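Local coordinates for pyruvate kinase (Pyrobaculum aerophilum, PDB 3QTG), which catalyses the last step of glycolysis, the divalent-metal-dependent transfer of phosphate from phosphoenolpyruvate to ADP that yields pyruvate and ATP, at residues Glu433-Ile436 and Ser437-Thr441; Thr403-Val406 and Arg407-Arg410; Ser383-Leu386 and Ala387-Ala391. One frame throughout, in Å; residues are numbered along the deposited sequence.

Interaction 1 of 3, residues Glu433-Ile436 and Ser437-Thr441; sequences EKLI and SLKGT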
loop_
_atom_site.group_PDB
_atom_site.type_symbol
_atom_site.label_atom_id
_atom_site.label_comp_id
_atom_site.label_asym_id
_atom_site.label_seq_id
_atom_site.Cartn_x
_atom_site.Cartn_y
_atom_site.Cartn_z
ATOM N N GLU A 433 20.291 4.970 31.640
ATOM C CA GLU A 433 19.558 4.703 32.873
ATOM C C GLU A 433 19.270 5.986 33.661
ATOM O O GLU A 433 18.185 6.113 34.211
ATOM C CB GLU A 433 20.213 3.597 33.721
ATOM C CG GLU A 433 20.369 2.230 32.993
ATOM C CD GLU A 433 19.039 1.597 32.462
ATOM O OE1 GLU A 433 18.051 1.480 33.236
ATOM O OE2 GLU A 433 19.000 1.197 31.262
ATOM N N LYS A 434 20.204 6.943 33.675
ATOM C CA LYS A 434 19.930 8.297 34.200
ATOM C C LYS A 434 18.821 9.035 33.454
ATOM O O LYS A 434 17.993 9.710 34.070
ATOM C CB LYS A 434 21.179 9.176 34.169
ATOM C CG LYS A 434 22.287 8.757 35.105
ATOM C CD LYS A 434 23.529 9.570 34.783
ATOM C CE LYS A 434 24.745 9.105 35.567
ATOM N NZ LYS A 434 24.696 9.577 36.976
ATOM N N LEU A 435 18.823 8.934 32.123
ATOM C CA LEU A 435 17.745 9.501 31.302
ATOM C C LEU A 435 16.392 8.817 31.555
ATOM O O LEU A 435 15.374 9.486 31.630
ATOM C CB LEU A 435 18.114 9.485 29.804
ATOM C CG LEU A 435 17.167 10.126 28.766
ATOM C CD1 LEU A 435 17.053 11.650 28.944
ATOM C CD2 LEU A 435 17.628 9.785 27.344
ATOM N N ILE A 436 16.378 7.493 31.674
ATOM C CA ILE A 436 15.139 6.770 31.948
ATOM C C ILE A 436 14.614 7.152 33.340
ATOM O O ILE A 436 13.404 7.325 33.529
ATOM C CB ILE A 436 15.321 5.234 31.839
ATOM C CG1 ILE A 436 15.485 4.819 30.377
ATOM C CG2 ILE A 436 14.129 4.493 32.476
ATOM C CD1 ILE A 436 15.924 3.358 30.165
ATOM N N SER A 437 15.525 7.303 34.302
ATOM C CA SER A 437 15.133 7.705 35.644
ATOM C C SER A 437 14.442 9.040 35.588
ATOM O O SER A 437 13.379 9.224 36.184
ATOM C CB SER A 437 16.339 7.796 36.567
ATOM O OG SER A 437 16.719 6.503 36.972
ATOM N N LEU A 438 15.039 9.952 34.826
ATOM C CA LEU A 438 14.581 11.332 34.728
ATOM C C LEU A 438 13.317 11.490 33.868
ATOM O O LEU A 438 12.412 12.224 34.239
ATOM C CB LEU A 438 15.724 12.198 34.187
ATOM C CG LEU A 438 16.017 13.625 34.652
ATOM C CD1 LEU A 438 14.937 14.603 34.197
ATOM C CD2 LEU A 438 16.247 13.710 36.171
ATOM N N LYS A 439 13.245 10.818 32.722
ATOM C CA LYS A 439 12.149 11.080 31.764
ATOM C C LYS A 439 11.311 9.859 31.399
ATOM O O LYS A 439 10.616 9.853 30.377
ATOM C CB LYS A 439 12.677 11.752 30.476
ATOM C CG LYS A 439 13.333 13.104 30.679
ATOM C CD LYS A 439 12.312 14.179 31.047
ATOM C CE LYS A 439 13.001 15.534 31.181
ATOM N NZ LYS A 439 12.040 16.633 31.396
ATOM N N GLY A 440 11.348 8.845 32.249
ATOM C CA GLY A 440 10.774 7.549 31.909
ATOM C C GLY A 440 9.328 7.361 32.276
ATOM O O GLY A 440 8.980 6.367 32.927
ATOM N N THR A 441 8.483 8.307 31.863
ATOM C CA THR A 441 7.029 8.105 31.888
ATOM C C THR A 441 6.574 7.155 30.772
ATOM O O THR A 441 7.117 7.130 29.662
ATOM C CB THR A 441 6.200 9.438 31.877
ATOM O OG1 THR A 441 6.942 10.485 31.235
ATOM C CG2 THR A 441 5.877 9.883 33.307
#
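Ser437 grips the carbonyl oxygen of Glu433, one helical turn back, with two donors. Its backbone N reaches Glu433 O at 2.9 Å in the ordinary i to i+4 helix bond, and its hydroxyl gives a longer second bond, Ser437 OG to Glu433 O at 3.2 Å. The two donors come from opposite faces of the carbonyl plane. The hydroxyl can turn back in this way because OG lies anti to its own carbonyl carbon, chi1 -78°, beside the backbone N. Serine suits such an exposed place near the end of a helix, for its short polar side chain can bond to the backbone of its own helix.

The same pattern continues along the helix: Leu438 N bonds to Lys434 O at 3.1 Å, and Lys439 N to Leu435 O at 2.7 Å. Beyond Lys439 the chain turns off through Gly440, the centre of an inverse gamma turn, closed by a weak bond from Thr441 N to Lys439 O. A side chain on Gly440 would run into Ile436 O, so the lack of one fits this place.

Helix 428-439 lies against the sheet of the C-terminal domain. Leu435 rests on Leu421 of strand 418-422, which the side chain of Lys439 also touches, while Ile436 leans on Phe444 and Ala446 of strand 444-448 and on Lys458 of strand 455-460.

Interaction 2 of 3, residues Thr403-Val406 and Arg407-Arg410; sequences TPNV and RVAR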
loop_
_atom_site.group_PDB
_atom_site.type_symbol
_atom_site.label_atom_id
_atom_site.label_comp_id
_atom_site.label_asym_id
_atom_site.label_seq_id
_atom_site.Cartn_x
_atom_site.Cartn_y
_atom_site.Cartn_z
ATOM N N THR A 403 22.804 13.948 26.801
ATOM C CA THR A 403 24.163 14.015 26.274
ATOM C C THR A 403 25.163 14.503 27.347
ATOM O O THR A 403 24.814 15.331 28.188
ATOM C CB THR A 403 24.238 14.874 24.944
ATOM O OG1 THR A 403 25.557 14.826 24.397
ATOM C CG2 THR A 403 23.848 16.322 25.155
ATOM N N PRO A 404 26.405 13.981 27.338
ATOM C CA PRO A 404 27.395 14.541 28.296
ATOM C C PRO A 404 28.144 15.780 27.783
ATOM O O PRO A 404 29.003 16.322 28.481
ATOM C CB PRO A 404 28.377 13.375 28.509
ATOM C CG PRO A 404 28.233 12.498 27.268
ATOM C CD PRO A 404 26.966 12.878 26.530
ATOM N N ASN A 405 27.838 16.204 26.558
ATOM C CA ASN A 405 28.501 17.338 25.933
ATOM C C ASN A 405 27.514 18.491 25.815
ATOM O O ASN A 405 26.469 18.372 25.160
ATOM C CB ASN A 405 29.057 16.938 24.558
ATOM C CG ASN A 405 29.908 18.034 23.905
ATOM O OD1 ASN A 405 30.058 19.150 24.427
ATOM N ND2 ASN A 405 30.476 17.710 22.755
ATOM N N VAL A 406 27.839 19.602 26.466
ATOM C CA VAL A 406 26.973 20.783 26.456
ATOM C C VAL A 406 26.877 21.384 25.052
ATOM O O VAL A 406 25.828 21.875 24.655
ATOM C CB VAL A 406 27.406 21.835 27.534
ATOM C CG1 VAL A 406 28.756 22.451 27.199
ATOM C CG2 VAL A 406 26.336 22.913 27.708
ATOM N N ARG A 407 27.965 21.298 24.290
ATOM C CA ARG A 407 27.972 21.769 22.908
ATOM C C ARG A 407 27.044 20.954 21.976
ATOM O O ARG A 407 26.465 21.501 21.033
ATOM C CB ARG A 407 29.398 21.840 22.362
ATOM C CG ARG A 407 30.213 22.944 23.011
ATOM C CD ARG A 407 31.676 22.933 22.561
ATOM N NE ARG A 407 31.818 23.559 21.245
ATOM C CZ ARG A 407 32.977 23.826 20.643
ATOM N NH1 ARG A 407 34.140 23.519 21.224
ATOM N NH2 ARG A 407 32.971 24.397 19.447
ATOM N N VAL A 408 26.922 19.657 22.236
ATOM C CA VAL A 408 25.932 18.819 21.539
ATOM C C VAL A 408 24.496 19.225 21.922
ATOM O O VAL A 408 23.634 19.396 21.051
ATOM C CB VAL A 408 26.179 17.281 21.777
ATOM C CG1 VAL A 408 25.076 16.456 21.132
ATOM C CG2 VAL A 408 27.539 16.842 21.207
ATOM N N ALA A 409 24.242 19.426 23.215
ATOM C CA ALA A 409 22.914 19.871 23.647
ATOM C C ALA A 409 22.463 21.145 22.925
ATOM O O ALA A 409 21.315 21.252 22.508
ATOM C CB ALA A 409 22.860 20.062 25.169
ATOM N N ARG A 410 23.379 22.104 22.796
ATOM C CA ARG A 410 23.100 23.364 22.122
ATOM C C ARG A 410 22.795 23.183 20.636
ATOM O O ARG A 410 21.950 23.862 20.088
ATOM C CB ARG A 410 24.290 24.300 22.293
ATOM C CG ARG A 410 24.422 24.875 23.698
ATOM C CD ARG A 410 25.828 25.425 23.908
ATOM N NE ARG A 410 26.018 25.923 25.259
ATOM C CZ ARG A 410 27.194 26.311 25.769
ATOM N NH1 ARG A 410 28.314 26.268 25.041
ATOM N NH2 ARG A 410 27.252 26.738 27.022
#
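Asn405, in one of its two modelled conformers, turns its amide back over the first turn of helix 406-412 and caps it: Asn405 OD1 accepts from Arg407 N at 3.0 Å. The donor stands above the carbonyl plane, 56° out of it, and the N-H...O angle is only 139°, so the cap is bent. CG of Asn405 anti to the backbone N, chi1 -173°, carries the amide toward the helix, and in this conformer the side chain crosses that of Val408 at about a right angle, Asn405 ND2 lying 3.4 Å from Val408 CG2. Asparagine suits an N-cap because its short side chain can bring an acceptor to an amide that has no carbonyl a turn earlier.

Next to Asn405, Thr403 also meets Val408, its OG1 facing CB and CG1 of the valine, with Thr403 OG1 3.6 Å from Val408 CB; Thr403 CG2 meets Ala409 CB at 3.9 Å. The hydroxyl itself bonds to Ser381 O. Ala409 is small enough to be buried here.

Val406 and Arg410, one turn apart, cross obliquely. Val406 CG2 sits over one face of the Arg410 guanidinium, 3.6 Å above the plane and offset toward its rim, while the extended chain of Arg410 passes along Val406 O and leads NE to a salt bridge with Glu68. With Arg410 cut back to an alanine, Glu68 would probably lose this partner and Val406 CG2 the flat group it covers.

The chemistry is thus divided: polar groups close the helix start, whereas the salt bridges of Arg410 with Glu68 and Arg407 with Asp195 tie this helix to the barrel domain.

Interaction 3 of 3, residues Ser383-Leu386 and Ala387-Ala391; sequences SGTL and ARRIA. With SO4 (sulfate ion), chain C.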
loop_
_atom_site.group_PDB
_atom_site.type_symbol
_atom_site.label_atom_id
_atom_site.label_comp_id
_atom_site.label_asym_id
_atom_site.label_seq_id
_atom_site.Cartn_x
_atom_site.Cartn_y
_atom_site.Cartn_z
ATOM N N SER A 383 27.477 12.433 20.486
ATOM C CA SER A 383 27.756 13.519 19.555
ATOM C C SER A 383 26.512 14.110 18.902
ATOM O O SER A 383 26.622 15.012 18.081
ATOM C CB SER A 383 28.712 13.029 18.456
ATOM O OG SER A 383 29.936 12.579 19.030
ATOM N N GLY A 384 25.334 13.583 19.238
ATOM C CA GLY A 384 24.092 13.993 18.573
ATOM C C GLY A 384 23.672 13.171 17.360
ATOM O O GLY A 384 22.617 13.421 16.801
ATOM N N THR A 385 24.476 12.188 16.960
ATOM C CA THR A 385 24.243 11.428 15.710
ATOM C C THR A 385 22.905 10.628 15.662
ATOM O O THR A 385 22.126 10.757 14.718
ATOM C CB THR A 385 25.429 10.497 15.413
ATOM O OG1 THR A 385 26.662 11.237 15.533
ATOM C CG2 THR A 385 25.328 9.889 13.997
ATOM N N LEU A 386 22.630 9.818 16.678
ATOM C CA LEU A 386 21.412 9.029 16.667
ATOM C C LEU A 386 20.208 9.938 16.877
ATOM O O LEU A 386 19.143 9.709 16.275
ATOM C CB LEU A 386 21.444 7.903 17.709
ATOM C CG LEU A 386 20.240 6.937 17.724
ATOM C CD1 LEU A 386 19.997 6.237 16.367
ATOM C CD2 LEU A 386 20.386 5.912 18.859
ATOM N N ALA A 387 20.378 10.968 17.711
ATOM C CA ALA A 387 19.275 11.889 18.016
ATOM C C ALA A 387 18.773 12.549 16.745
ATOM O O ALA A 387 17.572 12.563 16.477
ATOM C CB ALA A 387 19.713 12.945 19.027
ATOM N N ARG A 388 19.706 13.087 15.959
ATOM C CA ARG A 388 19.408 13.594 14.611
ATOM C C ARG A 388 18.814 12.555 13.646
ATOM O O ARG A 388 17.907 12.872 12.871
ATOM C CB ARG A 388 20.658 14.217 13.986
ATOM C CG ARG A 388 21.004 15.598 14.565
ATOM C CD ARG A 388 22.338 16.104 13.987
ATOM N NE ARG A 388 22.916 17.167 14.813
ATOM C CZ ARG A 388 22.763 18.461 14.548
ATOM N NH1 ARG A 388 22.064 18.844 13.476
ATOM N NH2 ARG A 388 23.315 19.376 15.339
ATOM N N ARG A 389 19.329 11.329 13.665
ATOM C CA ARG A 389 18.778 10.316 12.780
ATOM C C ARG A 389 17.311 9.997 13.148
ATOM O O ARG A 389 16.495 9.751 12.281
ATOM C CB ARG A 389 19.643 9.060 12.763
ATOM C CG ARG A 389 19.192 8.026 11.727
ATOM C CD ARG A 389 20.008 6.736 11.788
ATOM N NE ARG A 389 21.431 6.994 11.969
ATOM C CZ ARG A 389 22.278 7.312 11.000
ATOM N NH1 ARG A 389 23.557 7.550 11.299
ATOM N NH2 ARG A 389 21.860 7.401 9.737
ATOM N N ILE A 390 16.986 10.023 14.430
ATOM C CA ILE A 390 15.608 9.819 14.869
ATOM C C ILE A 390 14.731 10.978 14.419
ATOM O O ILE A 390 13.652 10.751 13.861
ATOM C CB ILE A 390 15.494 9.591 16.413
ATOM C CG1 ILE A 390 15.866 8.138 16.755
ATOM C CG2 ILE A 390 14.068 9.894 16.910
ATOM C CD1 ILE A 390 16.402 7.965 18.143
ATOM N N ALA A 391 15.205 12.204 14.662
ATOM C CA ALA A 391 14.450 13.418 14.326
ATOM C C ALA A 391 14.040 13.511 12.872
ATOM O O ALA A 391 12.953 14.011 12.560
ATOM C CB ALA A 391 15.214 14.684 14.744
HETATM S S SO4 C . 25.859 9.162 19.087
HETATM O O1 SO4 C . 26.148 8.831 20.464
HETATM O O2 SO4 C . 26.516 10.437 18.770
HETATM O O3 SO4 C . 24.418 9.306 18.883
HETATM O O4 SO4 C . 26.339 8.143 18.153
#
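Oxygen O2 of a bound sulfate, probably from the crystallisation liquor, is gripped at the start of helix 385-391: Ser383 N lies 2.8 Å from SO4 O2, Thr385 N 3.2 Å, and Thr385 OG1 adds a weak bond. A second oxygen takes a straighter bond, Leu386 N to SO4 O3 at 2.9 Å and 170°. These amides at the helix N terminus suit an anion, consistent with the effector-phosphate site of allosteric relatives. Ser381 OG, Met382 N and Tyr428 OH also bond to it. Gly384 is the N-cap; at its positive phi, 92°, a CB would jam against the carbonyl O of Ser383, which calls for glycine.

Arg388 N bonds to Gly384 O at 3.0 Å. Thr385 and Arg389 run side by side, Thr385 CG2 4.0 Å from Arg389 NH1; the guanidinium forms a salt bridge with Asp360. Leu386 slants across Ile390, Leu386 CG to Ile390 CD1 4.0 Å, an apolar pair suited to a buried flank.

Helix 385-391 belongs to the beta-alpha-beta unit of strands 376-380 and 399-403. Leu386 and Ile390 pack on strand 376-380, Ile390 and Arg389 also meet helix 358-373, and Ala387 and Arg388 touch Leu412 of helix 406-412.

How the interactions relate
Along the chain the three contacts come in series, interaction 3, then 2, then 1; none nests in or crosses another, and each joins adjoining segments, so none closes a long loop. Interaction 3 follows strand 376-380 and starts the helix leading to strand 399-403; interaction 2 turns the chain from that strand into helix 406-412; interaction 1 ends helix 428-439 before strand 444-448. Interactions 3 and 2 touch, Val408 CG1 packing 3.5 Å from Gly384 N, which brings the starts of their helices together. Interaction 1 stands apart, its centre about 17 Å from that of interaction 2 and about 18 Å from that of interaction 3, within the same alpha/beta domain.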